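Local coordinates for protein tryptophan halogenase (Shewanella frigidimarina, PDB 2PYX) that probably acts as a flavin-dependent tryptophan halogenase, an FAD-using monooxygenase-type enzyme built on a Rossmann-type nucleotide-binding core, at residues 66-69 against 70-74; 77-80 against 81-85; 162-165 against 166-170. All coordinates share one frame; numbering follows the deposited sequence.

Interaction 1. Residues 66-69 against 70-74; sequences MRST and LSKIG. With PG4 (tetraethylene glycol), chain F.
T69 and I73 lie side by side one helical turn apart and point the same way. T69 CG2 meets I73 CD1 at 3.9 Å. With OG1 beside the backbone N (chi1 -65°), T69 CG2 falls anti to that N and lies alongside I73. One turn back, M66 and L70 meet at a slant, with M66 CG 4.1 Å from L70 CD1. M66 is a selenomethionine, and its chain bends twice beyond CG.

On the exposed side K72 rises from the helix and bends at chi3 (-69°). Its NZ is wrapped by a tetraethylene glycol, probably from the crystallisation liquor. All five glycol oxygens lie within bonding distance of NZ and must share its three N-H groups, much as in a crown ether. The shortest bond is K72 NZ to PG4 O1 at 2.7 Å. The same O1 donates to T69 OG1 at 2.8 Å, and OG1 is also hydrogen-bonded to E369.

Four i to i+4 backbone bonds hold the turns, from M66 O to L70 N through T69 O to I73 N. G74, with positive phi, is the C-prime residue of a Schellman motif that ends the helix. Around this helix, M66, T69, K72 and I73 touch helix 16-31. M66, L70 and I73 reach helix 174-187, while M66, R67 and L70 rest on Y170 of strand 169-172.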
loop_
_atom_site.group_PDB
_atom_site.type_symbol
_atom_site.label_atom_id
_atom_site.label_comp_id
_atom_site.label_asym_id
_atom_site.label_seq_id
_atom_site.Cartn_x
_atom_site.Cartn_y
_atom_site.Cartn_z
HETATM N N MSE A 66 2.211 8.524 -0.748
HETATM C CA MSE A 66 2.636 8.692 -2.124
HETATM C C MSE A 66 2.635 10.162 -2.513
HETATM O O MSE A 66 3.433 10.581 -3.347
HETATM C CB MSE A 66 1.754 7.899 -3.064
HETATM C CG MSE A 66 2.276 7.847 -4.490
HETATM SE SE MSE A 66 4.096 7.155 -4.719
HETATM C CE MSE A 66 3.702 5.294 -4.441
ATOM N N ARG A 67 1.762 10.953 -1.897
ATOM C CA ARG A 67 1.817 12.408 -2.143
ATOM C C ARG A 67 3.187 12.978 -1.779
ATOM O O ARG A 67 3.776 13.782 -2.542
ATOM C CB ARG A 67 0.709 13.144 -1.377
ATOM C CG ARG A 67 -0.717 12.789 -1.758
ATOM C CD ARG A 67 -1.773 13.600 -0.975
ATOM N NE ARG A 67 -1.716 13.275 0.439
ATOM C CZ ARG A 67 -1.027 13.944 1.357
ATOM N NH1 ARG A 67 -0.391 15.053 1.040
ATOM N NH2 ARG A 67 -1.004 13.508 2.606
ATOM N N SER A 68 3.709 12.522 -0.637
ATOM C CA SER A 68 5.021 12.960 -0.167
ATOM C C SER A 68 6.147 12.421 -1.036
ATOM O O SER A 68 7.047 13.151 -1.379
ATOM C CB SER A 68 5.241 12.588 1.295
ATOM O OG SER A 68 6.550 12.936 1.690
ATOM N N THR A 69 6.071 11.137 -1.387
ATOM C CA THR A 69 7.078 10.556 -2.274
ATOM C C THR A 69 7.166 11.317 -3.591
ATOM O O THR A 69 8.260 11.653 -4.060
ATOM C CB THR A 69 6.734 9.087 -2.493
ATOM O OG1 THR A 69 6.858 8.413 -1.263
ATOM C CG2 THR A 69 7.640 8.422 -3.474
ATOM N N LEU A 70 6.016 11.567 -4.206
ATOM C CA LEU A 70 5.997 12.294 -5.492
ATOM C C LEU A 70 6.587 13.701 -5.334
ATOM O O LEU A 70 7.394 14.172 -6.130
ATOM C CB LEU A 70 4.558 12.390 -6.003
ATOM C CG LEU A 70 3.961 11.095 -6.552
ATOM C CD1 LEU A 70 2.461 11.286 -6.764
ATOM C CD2 LEU A 70 4.648 10.624 -7.826
ATOM N N SER A 71 6.171 14.377 -4.289
ATOM C CA SER A 71 6.666 15.719 -4.053
ATOM C C SER A 71 8.193 15.753 -3.819
ATOM O O SER A 71 8.921 16.576 -4.408
ATOM C CB SER A 71 5.973 16.279 -2.816
ATOM O OG SER A 71 6.412 17.610 -2.557
ATOM N N LYS A 72 8.695 14.823 -3.003
ATOM C CA LYS A 72 10.137 14.712 -2.752
ATOM C C LYS A 72 10.928 14.395 -4.017
ATOM O O LYS A 72 11.997 14.983 -4.249
ATOM C CB LYS A 72 10.409 13.655 -1.700
ATOM C CG LYS A 72 10.034 14.042 -0.283
ATOM C CD LYS A 72 10.497 13.007 0.707
ATOM C CE LYS A 72 9.729 11.686 0.592
ATOM N NZ LYS A 72 10.275 10.663 1.516
ATOM N N ILE A 73 10.402 13.517 -4.854
ATOM C CA ILE A 73 11.068 13.197 -6.131
ATOM C C ILE A 73 11.059 14.379 -7.078
ATOM O O ILE A 73 11.985 14.534 -7.880
ATOM C CB ILE A 73 10.417 11.969 -6.781
ATOM C CG1 ILE A 73 10.673 10.736 -5.902
ATOM C CG2 ILE A 73 10.907 11.719 -8.195
ATOM C CD1 ILE A 73 10.062 9.446 -6.374
ATOM N N GLY A 74 10.025 15.211 -6.976
ATOM C CA GLY A 74 9.907 16.417 -7.759
ATOM C C GLY A 74 8.928 16.336 -8.905
ATOM O O GLY A 74 9.046 17.091 -9.888
HETATM O O1 PG4 F . 8.563 8.614 0.912
HETATM C C1 PG4 F . 7.492 8.121 1.752
HETATM C C2 PG4 F . 6.901 9.253 2.585
HETATM O O2 PG4 F . 7.941 9.852 3.396
HETATM C C3 PG4 F . 7.499 11.037 4.077
HETATM C C4 PG4 F . 8.594 11.551 5.011
HETATM O O3 PG4 F . 9.757 11.856 4.236
HETATM C C5 PG4 F . 10.867 12.218 5.080
HETATM C C6 PG4 F . 12.044 12.667 4.233
HETATM O O4 PG4 F . 12.504 11.515 3.529
HETATM C C7 PG4 F . 13.682 11.770 2.780
HETATM C C8 PG4 F . 14.046 10.571 1.930
HETATM O O5 PG4 F . 13.033 10.212 1.004
#

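Interaction 2. Residues 77-80 against 81-85; sequences ENDF and IRQCD
F80 holds its CG opposite the backbone N (chi1 170°), and C84 turns its SG opposite its own carbonyl carbon (chi1 -58°). These torsions bring ring and sulfur together one turn apart. C84 SG lies 3.7 Å from F80 CD1 and approaches the ring obliquely, 47° off the normal. I81 CG1 comes within 4.1 Å of F80 CD2, the side chains crossing at about a right angle. The F80 ring also meets those of Y170 and F177 edge-to-face. With an alanine here, C84 SG would probably lose its aromatic neighbour and a gap would open beside I81, Y170 and F177.

R82 reaches back along the helix with its chain extended from CG to NE. Its guanidinium lies over N78, whose CB is 3.6 Å from the plane and over its centre. One water, in the guanidinium plane, accepts from R82 NH1 and donates to D79 OD1 at 2.6 Å. The charged atoms D79 OD1 and R82 NH1 stay 4.5 Å apart. R82 NH2 is also bonded to V518 O. At the start of the helix, E77 CG packs on I81 CD1 at 3.9 Å. E77 OE1 forms a salt bridge with K155, and OE2 is hydrogen-bonded to the hydroxyls of Y168 and Y170.

This is a short helix with a Cys sulfur-aromatic contact between F80 and C84; these and I81 face inward, D79 and R82 a more open side.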
loop_
_atom_site.group_PDB
_atom_site.type_symbol
_atom_site.label_atom_id
_atom_site.label_comp_id
_atom_site.label_asym_id
_atom_site.label_seq_id
_atom_site.Cartn_x
_atom_site.Cartn_y
_atom_site.Cartn_z
ATOM N N GLU A 77 1.924 17.190 -9.653
ATOM C CA GLU A 77 0.750 16.355 -9.457
ATOM C C GLU A 77 -0.086 16.273 -10.708
ATOM O O GLU A 77 -0.682 15.234 -11.015
ATOM C CB GLU A 77 -0.128 16.823 -8.293
ATOM C CG GLU A 77 -1.117 15.707 -7.900
ATOM C CD GLU A 77 -2.005 16.027 -6.701
ATOM O OE1 GLU A 77 -2.245 17.216 -6.394
ATOM O OE2 GLU A 77 -2.479 15.078 -6.013
ATOM N N ASN A 78 -0.197 17.391 -11.432
ATOM C CA ASN A 78 -0.984 17.346 -12.668
ATOM C C ASN A 78 -0.351 16.397 -13.689
ATOM O O ASN A 78 -1.048 15.590 -14.317
ATOM C CB ASN A 78 -1.175 18.747 -13.258
ATOM C CG ASN A 78 -1.849 19.693 -12.284
ATOM O OD1 ASN A 78 -2.834 19.332 -11.633
ATOM N ND2 ASN A 78 -1.333 20.929 -12.195
ATOM N N ASP A 79 0.964 16.500 -13.850
ATOM C CA ASP A 79 1.706 15.616 -14.742
ATOM C C ASP A 79 1.483 14.146 -14.346
ATOM O O ASP A 79 1.224 13.302 -15.174
ATOM C CB ASP A 79 3.215 15.919 -14.671
ATOM C CG ASP A 79 3.606 17.232 -15.323
ATOM O OD1 ASP A 79 2.801 17.850 -16.049
ATOM O OD2 ASP A 79 4.768 17.637 -15.127
ATOM N N PHE A 80 1.613 13.850 -13.052
ATOM C CA PHE A 80 1.384 12.495 -12.553
ATOM C C PHE A 80 -0.010 11.971 -12.905
ATOM O O PHE A 80 -0.185 10.869 -13.448
ATOM C CB PHE A 80 1.618 12.462 -11.024
ATOM C CG PHE A 80 1.173 11.179 -10.376
ATOM C CD1 PHE A 80 1.927 10.017 -10.503
ATOM C CD2 PHE A 80 -0.014 11.117 -9.648
ATOM C CE1 PHE A 80 1.493 8.827 -9.944
ATOM C CE2 PHE A 80 -0.438 9.937 -9.092
ATOM C CZ PHE A 80 0.309 8.785 -9.225
ATOM N N ILE A 81 -1.029 12.748 -12.552
ATOM C CA ILE A 81 -2.413 12.333 -12.768
ATOM C C ILE A 81 -2.686 12.099 -14.253
ATOM O O ILE A 81 -3.298 11.099 -14.642
ATOM C CB ILE A 81 -3.412 13.366 -12.152
ATOM C CG1 ILE A 81 -3.331 13.301 -10.634
ATOM C CG2 ILE A 81 -4.850 13.118 -12.622
ATOM C CD1 ILE A 81 -4.128 14.385 -9.913
ATOM N N ARG A 82 -2.192 13.022 -15.077
ATOM C CA ARG A 82 -2.444 12.961 -16.499
ATOM C C ARG A 82 -1.726 11.779 -17.121
ATOM O O ARG A 82 -2.305 11.072 -17.930
ATOM C CB ARG A 82 -2.009 14.271 -17.150
ATOM C CG ARG A 82 -2.921 15.498 -16.764
ATOM C CD ARG A 82 -2.287 16.842 -17.113
ATOM N NE ARG A 82 -3.094 18.010 -16.707
ATOM C CZ ARG A 82 -2.609 19.252 -16.601
ATOM N NH1 ARG A 82 -1.328 19.497 -16.857
ATOM N NH2 ARG A 82 -3.389 20.264 -16.239
ATOM N N GLN A 83 -0.479 11.552 -16.739
ATOM C CA GLN A 83 0.366 10.551 -17.406
ATOM C C GLN A 83 0.203 9.117 -16.888
ATOM O O GLN A 83 0.561 8.150 -17.570
ATOM C CB GLN A 83 1.821 11.008 -17.361
ATOM C CG GLN A 83 2.020 12.272 -18.196
ATOM C CD GLN A 83 3.385 12.907 -18.005
ATOM O OE1 GLN A 83 4.385 12.211 -17.845
ATOM N NE2 GLN A 83 3.428 14.239 -18.014
ATOM N N CYS A 84 -0.324 8.967 -15.670
ATOM C CA CYS A 84 -0.381 7.654 -15.031
ATOM C C CYS A 84 -1.797 7.100 -14.899
ATOM O O CYS A 84 -2.017 6.140 -14.141
ATOM C CB CYS A 84 0.303 7.721 -13.655
ATOM S SG CYS A 84 2.010 8.272 -13.816
ATOM N N ASP A 85 -2.742 7.713 -15.609
ATOM C CA ASP A 85 -4.148 7.315 -15.560
ATOM C C ASP A 85 -4.618 7.215 -14.114
ATOM O O ASP A 85 -5.222 6.235 -13.714
ATOM C CB ASP A 85 -4.351 5.982 -16.304
ATOM C CG ASP A 85 -5.809 5.719 -16.679
ATOM O OD1 ASP A 85 -6.642 6.639 -16.577
ATOM O OD2 ASP A 85 -6.110 4.584 -17.097
HETATM O O HOH W 1 0.821 17.709 -17.747
#

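Interaction 3. Residues 162-165 against 166-170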
loop_
_atom_site.group_PDB
_atom_site.type_symbol
_atom_site.label_atom_id
_atom_site.label_comp_id
_atom_site.label_asym_id
_atom_site.label_seq_id
_atom_site.Cartn_x
_atom_site.Cartn_y
_atom_site.Cartn_z
ATOM N N TYR A 162 -0.984 18.349 -4.144
ATOM C CA TYR A 162 -0.630 17.470 -3.015
ATOM C C TYR A 162 -1.286 17.887 -1.680
ATOM O O TYR A 162 -1.155 17.197 -0.672
ATOM C CB TYR A 162 0.878 17.274 -2.892
ATOM C CG TYR A 162 1.503 16.684 -4.126
ATOM C CD1 TYR A 162 1.104 15.453 -4.616
ATOM C CD2 TYR A 162 2.514 17.366 -4.828
ATOM C CE1 TYR A 162 1.700 14.897 -5.729
ATOM C CE2 TYR A 162 3.089 16.834 -5.957
ATOM C CZ TYR A 162 2.665 15.597 -6.422
ATOM O OH TYR A 162 3.208 15.028 -7.538
ATOM N N HIS A 163 -1.972 19.023 -1.664
ATOM C CA HIS A 163 -2.781 19.413 -0.520
ATOM C C HIS A 163 -4.165 18.831 -0.612
ATOM O O HIS A 163 -4.566 18.317 -1.661
ATOM C CB HIS A 163 -2.826 20.940 -0.367
ATOM C CG HIS A 163 -1.532 21.512 0.096
ATOM N ND1 HIS A 163 -1.375 22.043 1.357
ATOM C CD2 HIS A 163 -0.317 21.573 -0.498
ATOM C CE1 HIS A 163 -0.123 22.441 1.505
ATOM N NE2 HIS A 163 0.543 22.161 0.398
ATOM N N PHE A 164 -4.906 18.920 0.478
ATOM C CA PHE A 164 -6.154 18.212 0.562
ATOM C C PHE A 164 -7.127 18.824 1.529
ATOM O O PHE A 164 -6.721 19.540 2.446
ATOM C CB PHE A 164 -5.900 16.723 0.914
ATOM C CG PHE A 164 -5.188 16.492 2.210
ATOM C CD1 PHE A 164 -5.887 16.490 3.412
ATOM C CD2 PHE A 164 -3.819 16.275 2.249
ATOM C CE1 PHE A 164 -5.237 16.268 4.623
ATOM C CE2 PHE A 164 -3.170 16.058 3.468
ATOM C CZ PHE A 164 -3.881 16.042 4.643
ATOM N N GLN A 165 -8.403 18.512 1.299
ATOM C CA GLN A 165 -9.452 18.716 2.277
ATOM C C GLN A 165 -9.625 17.485 3.152
ATOM O O GLN A 165 -9.796 17.595 4.356
ATOM C CB GLN A 165 -10.716 19.175 1.574
ATOM C CG GLN A 165 -10.515 20.621 1.080
ATOM C CD GLN A 165 -11.543 21.064 0.082
ATOM O OE1 GLN A 165 -12.544 21.686 0.436
ATOM N NE2 GLN A 165 -11.315 20.750 -1.172
ATOM N N ASN A 166 -9.515 16.308 2.550
ATOM C CA ASN A 166 -9.423 15.050 3.298
ATOM C C ASN A 166 -8.250 14.242 2.721
ATOM O O ASN A 166 -8.012 14.292 1.523
ATOM C CB ASN A 166 -10.694 14.218 3.195
ATOM C CG ASN A 166 -11.756 14.639 4.180
ATOM O OD1 ASN A 166 -11.480 14.853 5.352
ATOM N ND2 ASN A 166 -12.993 14.687 3.718
ATOM N N ASN A 167 -7.518 13.527 3.565
ATOM C CA ASN A 167 -6.283 12.852 3.116
ATOM C C ASN A 167 -6.582 11.818 2.047
ATOM O O ASN A 167 -7.624 11.144 2.076
ATOM C CB ASN A 167 -5.549 12.183 4.290
ATOM C CG ASN A 167 -4.037 12.033 4.066
ATOM O OD1 ASN A 167 -3.516 12.425 3.029
ATOM N ND2 ASN A 167 -3.337 11.509 5.066
ATOM N N TYR A 168 -5.644 11.685 1.126
ATOM C CA TYR A 168 -5.820 10.832 -0.024
ATOM C C TYR A 168 -4.511 10.265 -0.511
ATOM O O TYR A 168 -3.451 10.840 -0.296
ATOM C CB TYR A 168 -6.515 11.568 -1.174
ATOM C CG TYR A 168 -5.720 12.652 -1.862
ATOM C CD1 TYR A 168 -5.737 13.973 -1.386
ATOM C CD2 TYR A 168 -4.979 12.397 -3.006
ATOM C CE1 TYR A 168 -5.025 14.963 -2.009
ATOM C CE2 TYR A 168 -4.267 13.383 -3.636
ATOM C CZ TYR A 168 -4.269 14.672 -3.133
ATOM O OH TYR A 168 -3.555 15.666 -3.789
ATOM N N GLY A 169 -4.627 9.080 -1.115
ATOM C CA GLY A 169 -3.612 8.529 -2.014
ATOM C C GLY A 169 -4.218 8.399 -3.407
ATOM O O GLY A 169 -5.134 9.136 -3.779
ATOM N N TYR A 170 -3.730 7.426 -4.163
ATOM C CA TYR A 170 -4.120 7.273 -5.553
ATOM C C TYR A 170 -4.472 5.839 -5.956
ATOM O O TYR A 170 -4.028 4.872 -5.350
ATOM C CB TYR A 170 -3.006 7.755 -6.487
ATOM C CG TYR A 170 -2.499 9.159 -6.185
ATOM C CD1 TYR A 170 -3.150 10.277 -6.695
ATOM C CD2 TYR A 170 -1.355 9.336 -5.422
ATOM C CE1 TYR A 170 -2.671 11.555 -6.440
ATOM C CE2 TYR A 170 -0.878 10.596 -5.134
ATOM C CZ TYR A 170 -1.540 11.703 -5.655
ATOM O OH TYR A 170 -1.043 12.961 -5.394
#
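This is a local contact round a turn, mainly of aromatic packing, in the loop that leads from helix 144-149 into strand 169-172. The directions of 162-165 and 166-170 are 140° apart, so the chain nearly doubles back at Q165 and N166.

F164 carries the turn. Its CG stands between the backbone N and the carbonyl carbon (chi1 60°), which aims the ring at the segment that follows. N167 CA lies over one face of this ring, 3.9 Å from the centroid and offset toward the rim: a CH-pi contact. The N167 amide is stacked on the F164 ring, the two planes 18° apart, and N167 OD1 is 3.7 Å from F164 CE2. That oxygen also takes a weak bond from Y168 N.

Y168 turns its ring edge toward 162-165. Its CE1 meets F164 CB at 3.5 Å and H163 O at 3.4 Å, both near the ring plane. The Y168 hydroxyl reaches Y162 CA, and its polar partners are E77 and K155.

Y170 comes in at about a right angle to Y162. The Y170 OH sits at the Y162 ring edge, 3.4 Å from CE1. The hydrogen-bond partner of this hydroxyl is E77, while the Y162 hydroxyl is bonded to I75 O.

N166 turns away from 162-165 into a buried site, where S143 and R500 hold its amide. G169 pairs by backbone with K89, the predicted active-site lysine, and the Y170 side chain comes within about 5 Å of that of K89. The arrangement is thus a turn leading into strand 169-172 of the mixed sheet, with F164, Y168 and Y170 packed along it, beside the probable halogenation site.

Overall arrangement
Interactions 1, 2 and 3 come in series along the chain, with centres 13 to 15 Å apart. Helices 65-73 and 77-83 are consecutive, and the loop of interaction 3 returns much later to strand 169-172. All three meet directly. L70 CD1 packs on F80 CD2 at 3.8 Å, joining the two helices. R67 NH1 bonds to Y162 O at 2.8 Å, tying helix 65-73 to the turn. E77 OE2 is shared by the hydroxyls of Y168 and Y170, which fastens helix 77-83 to the strand. Together they form one connected, partly buried cluster, with Y170 nearest the predicted active-site K89 and M66 and F80 not far from T17 of the predicted FAD site.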